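Local coordinates for glucose-inhibited division protein A-related protein, probable oxidoreductase (Thermus thermophilus, PDB 2CUL) that binds FAD on a Rossmann fold and is probably an oxidoreductase related to glucose-inhibited division protein A, at residues 7-12 / 102-107; 32-37 / 144-149; 92-97 / 154-159. All blocks are in the same frame, centred on the assembly; numbering follows the deposited sequence.

Interaction 1 of 3, residues 7-12 / 102-107; sequences LIVGAG and VGVRTW. With FAD (flavin-adenine dinucleotide), chain B.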
# COMPACT_ATOMS: atom_id res chain seq x y z
N LEU A 7 7.18 -0.58 -9.24
CA LEU A 7 7.65 -0.44 -7.87
C LEU A 7 6.43 -0.06 -7.05
O LEU A 7 5.78 0.95 -7.32
CB LEU A 7 8.70 0.67 -7.76
CG LEU A 7 9.11 1.06 -6.33
CD1 LEU A 7 9.86 -0.09 -5.67
CD2 LEU A 7 10.00 2.30 -6.38
N ILE A 8 6.12 -0.87 -6.04
CA ILE A 8 4.96 -0.63 -5.19
C ILE A 8 5.41 -0.26 -3.78
O ILE A 8 6.20 -0.97 -3.17
CB ILE A 8 4.08 -1.89 -5.10
CG1 ILE A 8 3.65 -2.33 -6.51
CG2 ILE A 8 2.85 -1.62 -4.23
CD1 ILE A 8 3.02 -3.71 -6.54
N VAL A 9 4.89 0.86 -3.28
CA VAL A 9 5.21 1.33 -1.93
C VAL A 9 4.06 0.95 -1.00
O VAL A 9 2.98 1.55 -1.05
CB VAL A 9 5.42 2.86 -1.91
CG1 VAL A 9 5.74 3.33 -0.49
CG2 VAL A 9 6.56 3.24 -2.85
N GLY A 10 4.30 -0.05 -0.15
CA GLY A 10 3.28 -0.49 0.79
C GLY A 10 2.86 -1.93 0.52
O GLY A 10 2.22 -2.22 -0.49
N ALA A 11 3.22 -2.83 1.44
CA ALA A 11 2.88 -4.24 1.30
C ALA A 11 1.64 -4.60 2.10
O ALA A 11 1.63 -5.59 2.85
CB ALA A 11 4.06 -5.10 1.75
N GLY A 12 0.60 -3.79 1.95
CA GLY A 12 -0.64 -4.03 2.65
C GLY A 12 -1.64 -4.75 1.76
O GLY A 12 -1.27 -5.31 0.72
N VAL A 102 10.08 8.46 -11.12
CA VAL A 102 10.89 7.31 -11.52
C VAL A 102 11.23 6.40 -10.35
O VAL A 102 11.90 5.38 -10.52
CB VAL A 102 12.21 7.77 -12.18
CG1 VAL A 102 11.91 8.52 -13.47
CG2 VAL A 102 12.98 8.66 -11.21
N GLY A 103 10.77 6.76 -9.16
CA GLY A 103 11.05 5.95 -7.99
C GLY A 103 10.79 6.73 -6.72
O GLY A 103 10.07 7.73 -6.75
N VAL A 104 11.36 6.29 -5.61
CA VAL A 104 11.18 7.01 -4.35
C VAL A 104 12.48 7.10 -3.59
O VAL A 104 13.37 6.25 -3.74
CB VAL A 104 10.14 6.33 -3.41
CG1 VAL A 104 8.76 6.35 -4.04
CG2 VAL A 104 10.58 4.91 -3.07
N ARG A 105 12.60 8.14 -2.78
CA ARG A 105 13.77 8.31 -1.94
C ARG A 105 13.40 7.52 -0.68
O ARG A 105 12.22 7.33 -0.40
CB ARG A 105 13.97 9.78 -1.56
CG ARG A 105 14.36 10.68 -2.71
CD ARG A 105 14.92 12.00 -2.21
NE ARG A 105 13.95 12.78 -1.44
CZ ARG A 105 12.81 13.26 -1.94
NH1 ARG A 105 12.50 13.03 -3.22
NH2 ARG A 105 12.00 13.97 -1.18
N THR A 106 14.40 7.04 0.05
CA THR A 106 14.12 6.30 1.27
C THR A 106 14.89 6.92 2.42
O THR A 106 15.96 7.52 2.23
CB THR A 106 14.48 4.80 1.17
OG1 THR A 106 15.90 4.64 1.12
CG2 THR A 106 13.85 4.19 -0.08
N TRP A 107 14.35 6.78 3.63
CA TRP A 107 14.97 7.35 4.81
C TRP A 107 16.36 6.78 5.05
O TRP A 107 17.29 7.50 5.43
CB TRP A 107 14.11 7.07 6.04
CG TRP A 107 14.45 7.95 7.19
CD1 TRP A 107 13.97 9.21 7.43
CD2 TRP A 107 15.39 7.68 8.24
NE1 TRP A 107 14.55 9.74 8.56
CE2 TRP A 107 15.43 8.82 9.07
CE3 TRP A 107 16.21 6.59 8.54
CZ2 TRP A 107 16.26 8.89 10.20
CZ3 TRP A 107 17.04 6.66 9.66
CH2 TRP A 107 17.05 7.81 10.48
PA FAD B . -2.45 -1.16 4.55
O1A FAD B . -2.50 -0.38 5.80
O2A FAD B . -2.94 -2.56 4.53
O5B FAD B . -0.95 -1.18 3.99
C5B FAD B . -0.21 0.03 3.89
C4B FAD B . 1.26 -0.38 3.90
O4B FAD B . 2.01 0.75 3.46
C3B FAD B . 1.81 -0.75 5.29
O3B FAD B . 2.50 -1.98 5.27
C2B FAD B . 2.67 0.43 5.64
O2B FAD B . 3.69 0.19 6.59
C1B FAD B . 3.18 0.84 4.26
N9A FAD B . 3.67 2.22 4.17
C8A FAD B . 2.98 3.37 4.44
N7A FAD B . 3.72 4.46 4.26
C5A FAD B . 4.94 3.98 3.85
C6A FAD B . 6.15 4.64 3.50
N6A FAD B . 6.30 5.95 3.51
N1A FAD B . 7.22 3.84 3.13
C2A FAD B . 7.09 2.47 3.10
N3A FAD B . 5.97 1.79 3.43
C4A FAD B . 4.93 2.58 3.79
N1 FAD B . -11.17 -3.09 6.87
C2 FAD B . -11.70 -4.33 7.18
O2 FAD B . -12.09 -5.07 6.31
N3 FAD B . -11.77 -4.71 8.52
C4 FAD B . -11.34 -3.93 9.58
O4 FAD B . -11.43 -4.34 10.76
C4X FAD B . -10.81 -2.66 9.26
N5 FAD B . -10.37 -1.81 10.27
C5X FAD B . -9.85 -0.57 9.97
C6 FAD B . -9.41 0.26 11.00
C7 FAD B . -8.86 1.54 10.75
C7M FAD B . -8.41 2.38 11.91
C8 FAD B . -8.76 1.98 9.38
C8M FAD B . -8.17 3.32 9.03
C9 FAD B . -9.20 1.15 8.33
C9A FAD B . -9.75 -0.14 8.59
N10 FAD B . -10.21 -1.02 7.54
C10 FAD B . -10.74 -2.28 7.88
C1' FAD B . -10.15 -0.62 6.08
C2' FAD B . -9.09 -1.27 5.17
O2' FAD B . -9.48 -2.58 4.85
C3' FAD B . -7.69 -1.30 5.81
O3' FAD B . -7.24 0.02 6.14
C4' FAD B . -6.61 -1.91 4.88
O4' FAD B . -5.42 -2.19 5.61
C5' FAD B . -6.33 -0.92 3.73
O5' FAD B . -5.37 -1.49 2.83
P FAD B . -4.16 -0.66 2.23
O1P FAD B . -3.47 -1.61 1.34
O2P FAD B . -4.64 0.61 1.61
O3P FAD B . -3.26 -0.27 3.47
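Leu-7 and Val-9 meet Gly-103 and Val-104 in a buried, wholly apolar contact between strands 6-9 and 100-106 of the mixed sheet. The two are not paired, since strands 29-33 and 84-97 come between them in the sheet order: the axes of 7-9 and 102-106 approach to 8.5 Å at an angle of 41°, and no hydrogen bond joins them. Side chains make the contact, together with Gly-103 CA. Leu-7 has CG anti to its N (chi1 171°) and sends CD2 over the backbone of Gly-103, 4.1 Å from its CA, with Val-104 CG2 4.3 Å away. Two residues on, Val-9 divides its methyls between two jobs. CG2 meets Val-104 CG1 at 4.0 Å, the two valines crossing obliquely, while CG1 lies under one face of the adenine, 3.9 Å from FAD C2A. The hydrophobic layer between the strands thus runs straight into the floor of the cofactor pocket. Beyond Val-9 the chain turns beneath the adenosine ribose. Gly-10 CA is 3.2 Å from FAD O4B, and Gly-12 CA equally close to FAD O5B, at 3.2 Å; a beta carbon at either glycine would run into the cofactor. Strand 6-9 is bonded through its backbone to strands 29-33 and 116-119 on its two sides, and helix 13-24 packs against Ile-8 through Thr-18 and Ala-19. Strand, glycine-rich turn and helix, with Gly-10, Gly-12 and Gly-15 spaced as GxGxxG, form what is probably the dinucleotide-binding motif of a Rossmann fold.

Interaction 2 of 3, residues 32-37 / 144-149; sequences LTQSLD and ASYPDL. With FAD (flavin-adenine dinucleotide), chain B.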
# COMPACT_ATOMS: atom_id res chain seq x y z
N LEU A 32 8.23 -2.45 -1.95
CA LEU A 32 8.91 -1.74 -0.88
C LEU A 32 7.96 -1.45 0.27
O LEU A 32 6.85 -0.97 0.05
CB LEU A 32 9.48 -0.43 -1.45
CG LEU A 32 10.26 0.57 -0.59
CD1 LEU A 32 11.04 1.50 -1.52
CD2 LEU A 32 9.31 1.36 0.30
N THR A 33 8.37 -1.74 1.50
CA THR A 33 7.51 -1.50 2.65
C THR A 33 8.35 -1.17 3.88
O THR A 33 9.42 -1.73 4.08
CB THR A 33 6.57 -2.71 2.87
OG1 THR A 33 5.36 -2.28 3.50
CG2 THR A 33 7.25 -3.80 3.70
N GLN A 34 7.87 -0.23 4.71
CA GLN A 34 8.65 0.20 5.87
C GLN A 34 8.91 -0.83 6.95
O GLN A 34 9.94 -0.75 7.64
CB GLN A 34 8.03 1.45 6.50
CG GLN A 34 6.59 1.33 6.95
CD GLN A 34 6.00 2.69 7.29
OE1 GLN A 34 6.41 3.71 6.73
NE2 GLN A 34 5.03 2.72 8.19
N SER A 35 8.02 -1.80 7.11
CA SER A 35 8.22 -2.82 8.13
C SER A 35 7.79 -4.19 7.62
O SER A 35 6.62 -4.42 7.37
CB SER A 35 7.41 -2.49 9.39
OG SER A 35 7.60 -3.49 10.37
N LEU A 36 8.76 -5.09 7.46
CA LEU A 36 8.43 -6.43 6.99
C LEU A 36 7.55 -7.15 8.00
O LEU A 36 6.77 -8.03 7.64
CB LEU A 36 9.70 -7.24 6.72
CG LEU A 36 10.52 -6.77 5.51
CD1 LEU A 36 11.78 -7.61 5.43
CD2 LEU A 36 9.71 -6.91 4.23
N ASP A 37 7.66 -6.76 9.27
CA ASP A 37 6.87 -7.39 10.33
C ASP A 37 5.42 -6.93 10.32
O ASP A 37 4.62 -7.36 11.16
CB ASP A 37 7.48 -7.10 11.71
CG ASP A 37 8.93 -7.51 11.81
OD1 ASP A 37 9.26 -8.64 11.37
OD2 ASP A 37 9.74 -6.72 12.32
N ALA A 144 4.18 2.65 13.49
CA ALA A 144 4.49 4.06 13.32
C ALA A 144 4.39 4.55 11.88
O ALA A 144 4.52 3.78 10.93
CB ALA A 144 5.89 4.35 13.86
N SER A 145 4.15 5.85 11.75
CA SER A 145 4.04 6.52 10.46
C SER A 145 5.10 7.61 10.38
O SER A 145 5.15 8.49 11.24
CB SER A 145 2.65 7.13 10.31
OG SER A 145 2.62 8.08 9.25
N TYR A 146 5.95 7.53 9.36
CA TYR A 146 7.00 8.53 9.13
C TYR A 146 6.33 9.67 8.38
O TYR A 146 5.61 9.44 7.40
CB TYR A 146 8.13 7.93 8.28
CG TYR A 146 9.13 7.10 9.06
CD1 TYR A 146 8.73 5.97 9.77
CD2 TYR A 146 10.49 7.43 9.05
CE1 TYR A 146 9.66 5.18 10.46
CE2 TYR A 146 11.42 6.65 9.74
CZ TYR A 146 11.00 5.52 10.43
OH TYR A 146 11.93 4.76 11.10
N PRO A 147 6.57 10.92 8.81
CA PRO A 147 5.98 12.12 8.19
C PRO A 147 6.52 12.59 6.85
O PRO A 147 5.87 13.36 6.14
CB PRO A 147 6.19 13.18 9.27
CG PRO A 147 7.55 12.81 9.79
CD PRO A 147 7.44 11.30 9.94
N ASP A 148 7.70 12.11 6.48
CA ASP A 148 8.35 12.53 5.25
C ASP A 148 7.57 12.44 3.94
O ASP A 148 7.53 13.42 3.19
CB ASP A 148 9.66 11.77 5.09
CG ASP A 148 10.51 11.83 6.34
OD1 ASP A 148 11.52 12.57 6.33
OD2 ASP A 148 10.16 11.15 7.32
N LEU A 149 6.98 11.29 3.65
CA LEU A 149 6.26 11.15 2.39
C LEU A 149 5.12 12.14 2.24
O LEU A 149 4.97 12.77 1.20
CB LEU A 149 5.75 9.72 2.22
CG LEU A 149 5.06 9.40 0.89
CD1 LEU A 149 5.98 9.74 -0.29
CD2 LEU A 149 4.67 7.93 0.86
PA FAD B . -2.45 -1.16 4.55
O1A FAD B . -2.50 -0.38 5.80
O2A FAD B . -2.94 -2.56 4.53
O5B FAD B . -0.95 -1.18 3.99
C5B FAD B . -0.21 0.03 3.89
C4B FAD B . 1.26 -0.38 3.90
O4B FAD B . 2.01 0.75 3.46
C3B FAD B . 1.81 -0.75 5.29
O3B FAD B . 2.50 -1.98 5.27
C2B FAD B . 2.67 0.43 5.64
O2B FAD B . 3.69 0.19 6.59
C1B FAD B . 3.18 0.84 4.26
N9A FAD B . 3.67 2.22 4.17
C8A FAD B . 2.98 3.37 4.44
N7A FAD B . 3.72 4.46 4.26
C5A FAD B . 4.94 3.98 3.85
C6A FAD B . 6.15 4.64 3.50
N6A FAD B . 6.30 5.95 3.51
N1A FAD B . 7.22 3.84 3.13
C2A FAD B . 7.09 2.47 3.10
N3A FAD B . 5.97 1.79 3.43
C4A FAD B . 4.93 2.58 3.79
N1 FAD B . -11.17 -3.09 6.87
C2 FAD B . -11.70 -4.33 7.18
O2 FAD B . -12.09 -5.07 6.31
N3 FAD B . -11.77 -4.71 8.52
C4 FAD B . -11.34 -3.93 9.58
O4 FAD B . -11.43 -4.34 10.76
C4X FAD B . -10.81 -2.66 9.26
N5 FAD B . -10.37 -1.81 10.27
C5X FAD B . -9.85 -0.57 9.97
C6 FAD B . -9.41 0.26 11.00
C7 FAD B . -8.86 1.54 10.75
C7M FAD B . -8.41 2.38 11.91
C8 FAD B . -8.76 1.98 9.38
C8M FAD B . -8.17 3.32 9.03
C9 FAD B . -9.20 1.15 8.33
C9A FAD B . -9.75 -0.14 8.59
N10 FAD B . -10.21 -1.02 7.54
C10 FAD B . -10.74 -2.28 7.88
C1' FAD B . -10.15 -0.62 6.08
C2' FAD B . -9.09 -1.27 5.17
O2' FAD B . -9.48 -2.58 4.85
C3' FAD B . -7.69 -1.30 5.81
O3' FAD B . -7.24 0.02 6.14
C4' FAD B . -6.61 -1.91 4.88
O4' FAD B . -5.42 -2.19 5.61
C5' FAD B . -6.33 -0.92 3.73
O5' FAD B . -5.37 -1.49 2.83
P FAD B . -4.16 -0.66 2.23
O1P FAD B . -3.47 -1.61 1.34
O2P FAD B . -4.64 0.61 1.61
O3P FAD B . -3.26 -0.27 3.47
O HOH W 1 5.02 5.91 7.30
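Gln-34 reaches across the FAD adenine toward Ala-144 and Tyr-146, laying its side chain over the base. Its CG sits between the backbone N and the carbonyl carbon (chi1 58°), and from there the chain runs on extended, carrying the amide over the purine. The amide plane is tilted only modestly from that of the base, and OE1 stands above the ring system, 3.2 Å from FAD C5A. Val-9 covers the other face, so the adenine is sandwiched between a valine methyl and a primary amide. At the far end NE2 lies 3.0 Å from Ala-144 O, and OE1 is 4.4 Å from Tyr-146 CD1. A water ties the segments together: it donates to Gln-34 OE1 at 2.7 Å and accepts from Tyr-146 N at 2.8 Å. Around the base, Gln-34 N lies 3.1 Å from FAD N3A, Leu-32 CD2 approaches FAD C2A at 3.7 Å, and Leu-149 CD2 nears FAD N6A. Thr-33 OG1 accepts a hydrogen bond from Ala-11 N. With an alanine in place of Gln-34, one adenine face would probably lose its cover and the water its acceptor on this side. The chemistry is mixed: a flat amide and aliphatic methyls cover the base, while the direct touch between the segments is small and a single water supplies the clear hydrogen-bonded link.

Interaction 3 of 3, residues 92-97 / 154-159; sequences TGLLLE and SRLGFR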
# COMPACT_ATOMS: atom_id res chain seq x y z
N THR A 92 10.35 8.27 1.60
CA THR A 92 10.30 9.61 2.18
C THR A 92 9.97 10.69 1.15
O THR A 92 9.75 11.84 1.51
CB THR A 92 11.64 9.97 2.84
OG1 THR A 92 12.70 9.81 1.88
CG2 THR A 92 11.91 9.08 4.04
N GLY A 93 9.94 10.31 -0.12
CA GLY A 93 9.63 11.29 -1.15
C GLY A 93 9.66 10.68 -2.54
O GLY A 93 10.06 9.53 -2.71
N LEU A 94 9.22 11.44 -3.53
CA LEU A 94 9.19 10.95 -4.90
C LEU A 94 10.45 11.31 -5.67
O LEU A 94 10.92 12.45 -5.60
CB LEU A 94 7.98 11.54 -5.63
CG LEU A 94 6.59 11.30 -5.02
CD1 LEU A 94 5.53 11.87 -5.95
CD2 LEU A 94 6.36 9.81 -4.80
N LEU A 95 11.02 10.34 -6.38
CA LEU A 95 12.19 10.61 -7.20
C LEU A 95 11.63 11.13 -8.51
O LEU A 95 10.84 10.44 -9.16
CB LEU A 95 12.99 9.33 -7.46
CG LEU A 95 13.84 8.75 -6.34
CD1 LEU A 95 14.53 7.48 -6.84
CD2 LEU A 95 14.87 9.77 -5.89
N LEU A 96 12.03 12.33 -8.91
CA LEU A 96 11.51 12.92 -10.13
C LEU A 96 12.55 13.25 -11.19
O LEU A 96 13.68 13.61 -10.88
CB LEU A 96 10.75 14.21 -9.81
CG LEU A 96 9.64 14.19 -8.76
CD1 LEU A 96 9.06 15.60 -8.62
CD2 LEU A 96 8.55 13.22 -9.17
N GLU A 97 12.14 13.10 -12.44
CA GLU A 97 12.96 13.47 -13.58
C GLU A 97 11.95 14.34 -14.31
O GLU A 97 11.11 13.85 -15.07
CB GLU A 97 13.36 12.24 -14.41
CG GLU A 97 14.19 11.24 -13.62
CD GLU A 97 14.87 10.20 -14.49
OE1 GLU A 97 14.32 9.84 -15.55
OE2 GLU A 97 15.95 9.72 -14.09
N SER A 154 2.84 16.93 -0.15
CA SER A 154 2.22 18.22 0.12
C SER A 154 3.03 19.34 -0.53
O SER A 154 2.48 20.26 -1.14
CB SER A 154 2.13 18.47 1.62
OG SER A 154 1.35 17.47 2.26
N ARG A 155 4.35 19.26 -0.40
CA ARG A 155 5.23 20.27 -0.99
C ARG A 155 5.09 20.30 -2.51
O ARG A 155 5.20 21.36 -3.12
CB ARG A 155 6.69 19.99 -0.64
CG ARG A 155 7.04 20.23 0.82
CD ARG A 155 8.54 20.14 1.01
NE ARG A 155 8.93 20.33 2.40
CZ ARG A 155 10.19 20.31 2.83
NH1 ARG A 155 11.18 20.12 1.96
NH2 ARG A 155 10.46 20.49 4.11
N LEU A 156 4.84 19.14 -3.11
CA LEU A 156 4.70 19.05 -4.55
C LEU A 156 3.35 19.58 -5.03
O LEU A 156 3.15 19.75 -6.23
CB LEU A 156 4.90 17.60 -5.02
CG LEU A 156 6.30 17.03 -4.78
CD1 LEU A 156 6.34 15.56 -5.18
CD2 LEU A 156 7.32 17.83 -5.59
N GLY A 157 2.44 19.83 -4.10
CA GLY A 157 1.14 20.37 -4.46
C GLY A 157 -0.05 19.44 -4.36
O GLY A 157 -1.19 19.86 -4.59
N PHE A 158 0.18 18.17 -4.02
CA PHE A 158 -0.93 17.23 -3.90
C PHE A 158 -1.94 17.64 -2.84
O PHE A 158 -1.57 18.11 -1.76
CB PHE A 158 -0.40 15.83 -3.60
CG PHE A 158 0.22 15.14 -4.78
CD1 PHE A 158 -0.58 14.49 -5.71
CD2 PHE A 158 1.59 15.16 -4.97
CE1 PHE A 158 -0.01 13.86 -6.82
CE2 PHE A 158 2.17 14.54 -6.07
CZ PHE A 158 1.36 13.89 -7.00
N ARG A 159 -3.22 17.45 -3.16
CA ARG A 159 -4.32 17.78 -2.25
C ARG A 159 -4.83 16.51 -1.56
O ARG A 159 -4.86 15.44 -2.17
CB ARG A 159 -5.47 18.43 -3.02
CG ARG A 159 -5.14 19.76 -3.67
CD ARG A 159 -4.67 20.78 -2.65
NE ARG A 159 -4.99 22.14 -3.07
CZ ARG A 159 -4.65 23.23 -2.39
NH1 ARG A 159 -3.98 23.12 -1.25
NH2 ARG A 159 -5.00 24.43 -2.83
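Leu-94 and Leu-96, on strand 84-97, pack against Leu-156 and Phe-158, at and just beyond the C-terminal end of helix 148-155; the contact is apolar throughout and partly buried. The first segment enters through Thr-92, whose side chain touches Asp-148 of the helix. At Gly-93 the chain turns a corner. Leu-94 comes next and carries most of the contact from this side. Its CG is anti to the carbonyl carbon (chi1 -56°), which carries CD1 out to the second segment, 3.9 Å from Leu-156 CD1; the two side chains meet at a slant. The same methyl lies 4.3 Å from Phe-158 CE2, so one leucine tip fits against both an aliphatic and an aromatic neighbour. Beyond Leu-95, which makes no contact here, Leu-96 again faces the second segment, and its CD1 meets Leu-156 CD2 tip to tip at 4.1 Å. Leu-156 therefore spends one methyl on each of two alternate strand residues. It sits at the end of the helix, where Gly-157, with phi 108°, forms a Schellman motif in which Gly-157 N bonds to Ser-154 O at 3.0 Å, and the chain then brings the Phe-158 ring toward Leu-94. Asp-152, on the helix, accepts a hydrogen bond from Leu-94 N, adding a polar tie beside the leucines. Leu-153 of the same helix touches both Leu-94 and Phe-158, so the contact lies where the end of helix 148-155 packs on residues 94-96 of strand 84-97, with Leu-201 of strand 201-203 also reaching Leu-94 and Phe-158.

In the fold
From the N terminus, strand 6-9 opens the loop that interaction 1 closes at strand 100-106. Before it closes, strand 29-33 opens the loop of interaction 2, completed at 144-149, and residues 92-97 open that of interaction 3, completed at 154-159. Each pair of contacts therefore crosses and none nests. Strands 6-9 and 29-33 are neighbours in the mixed sheet, as are 84-97 and 100-106, which joins interaction 1 to each of the others by probable backbone hydrogen bonds. Interactions 1 and 2 share FAD; interactions 2 and 3 both use helix 148-155. Together they connect the nucleotide-binding strands, the hairpin of strands 84-97 and 100-106, and that helix.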